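Local coordinates for protein ftsY (PDB 1ZU4) that is the bacterial signal recognition particle receptor FtsY, an SRP54-type P-loop protein represented here by its NG domain, at residues 147-150 and 151-155. Numbering follows the deposited sequence.
Sequences GATQ and QLEEW
Glu153 reaches back one helical turn over Thr149 and Gln150. Its CB packs 3.4 Å from Gln150 O, and CG and CD run on past Thr149 O, with CD 4.3 Å from Thr149 CG2. With CG anti to its own carbonyl carbon (chi1 -81°) and the chain extended beyond it, the carboxylate points back toward the start of the helix. There OE1 settles 3.4 Å from Gln150 CA and 3.5 Å from Thr149 O, while OE2, the carboxylate oxygen farther from Gln150, makes a salt bridge with Lys168 NZ. Gln150 lies alongside, pointing the same way, its amide plane 23° from the carboxylate; Gln150 OE1 and Glu153 OE1 stand 3.6 Å apart. Beneath these side chains runs regular alpha-helical bonding: Glu153 N gives a nearly straight bond to Thr149 O (3.0 Å), and Gln151 N, Leu152 N and Glu154 N bond to the carbonyls of Gly147, Ala148 and Gln150. On another side of helix 146-156, Gln151 brings CG to 3.3 Å from Gly147 O, its amide close to Thr119 of the probable P-loop and near a bound sulfate. Leu152 sits with CG 3.4 Å from Ala148 O and packs on Ile138 and Leu166, joining the helix to both strands of its beta-alpha-beta unit. The salt bridge at OE2 probably favours a charged Glu153 and helps hold its carboxylate in place.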
# COMPACT_ATOMS: atom_id res chain seq x y z
N GLY A 147 16.85 16.60 3.28
CA GLY A 147 15.83 16.31 4.31
C GLY A 147 15.41 14.85 4.35
O GLY A 147 15.31 14.26 5.44
N ALA A 148 15.19 14.26 3.17
CA ALA A 148 14.89 12.83 3.02
C ALA A 148 16.09 11.99 3.47
O ALA A 148 15.93 10.96 4.15
CB ALA A 148 14.53 12.54 1.60
N THR A 149 17.29 12.42 3.07
CA THR A 149 18.52 11.86 3.57
C THR A 149 18.64 12.03 5.10
O THR A 149 18.92 11.05 5.79
CB THR A 149 19.77 12.42 2.80
OG1 THR A 149 19.62 12.20 1.39
CG2 THR A 149 21.07 11.75 3.27
N GLN A 150 18.39 13.23 5.62
CA GLN A 150 18.45 13.45 7.09
C GLN A 150 17.56 12.45 7.82
O GLN A 150 17.98 11.87 8.81
CB GLN A 150 18.06 14.89 7.55
CG GLN A 150 18.39 16.13 6.68
CD GLN A 150 19.86 16.34 6.39
OE1 GLN A 150 20.57 15.43 5.94
NE2 GLN A 150 20.33 17.58 6.59
N GLN A 151 16.33 12.27 7.32
CA GLN A 151 15.37 11.33 7.91
C GLN A 151 15.92 9.92 7.97
O GLN A 151 15.90 9.28 9.02
CB GLN A 151 14.05 11.32 7.14
CG GLN A 151 13.21 12.55 7.34
CD GLN A 151 12.08 12.66 6.35
OE1 GLN A 151 11.46 11.66 5.97
NE2 GLN A 151 11.78 13.89 5.93
N LEU A 152 16.39 9.42 6.83
CA LEU A 152 16.97 8.09 6.75
C LEU A 152 18.10 7.88 7.77
O LEU A 152 18.14 6.85 8.46
CB LEU A 152 17.42 7.80 5.32
CG LEU A 152 16.23 7.57 4.39
CD1 LEU A 152 16.68 7.39 2.93
CD2 LEU A 152 15.37 6.38 4.86
N GLU A 153 18.99 8.88 7.87
CA GLU A 153 20.08 8.87 8.87
C GLU A 153 19.56 8.78 10.31
O GLU A 153 20.11 8.01 11.10
CB GLU A 153 20.94 10.12 8.76
CG GLU A 153 21.97 10.05 7.67
CD GLU A 153 22.43 11.42 7.30
OE1 GLU A 153 21.67 12.39 7.54
OE2 GLU A 153 23.55 11.54 6.78
N GLU A 154 18.54 9.59 10.61
CA GLU A 154 17.86 9.57 11.90
C GLU A 154 17.40 8.15 12.19
O GLU A 154 17.94 7.52 13.11
CB GLU A 154 16.64 10.50 11.91
CG GLU A 154 16.05 10.77 13.32
CD GLU A 154 14.57 11.21 13.29
OE1 GLU A 154 14.11 11.76 12.26
OE2 GLU A 154 13.85 10.99 14.32
N TRP A 155 16.45 7.65 11.39
CA TRP A 155 15.86 6.32 11.56
C TRP A 155 16.92 5.23 11.73
O TRP A 155 16.70 4.27 12.48
CB TRP A 155 14.97 5.96 10.37
CG TRP A 155 13.61 6.60 10.30
CD1 TRP A 155 13.29 7.74 9.64
CD2 TRP A 155 12.38 6.11 10.86
NE1 TRP A 155 11.95 8.01 9.76
CE2 TRP A 155 11.36 7.02 10.50
CE3 TRP A 155 12.04 4.98 11.63
CZ2 TRP A 155 10.03 6.85 10.89
CZ3 TRP A 155 10.70 4.82 12.02
CH2 TRP A 155 9.72 5.75 11.64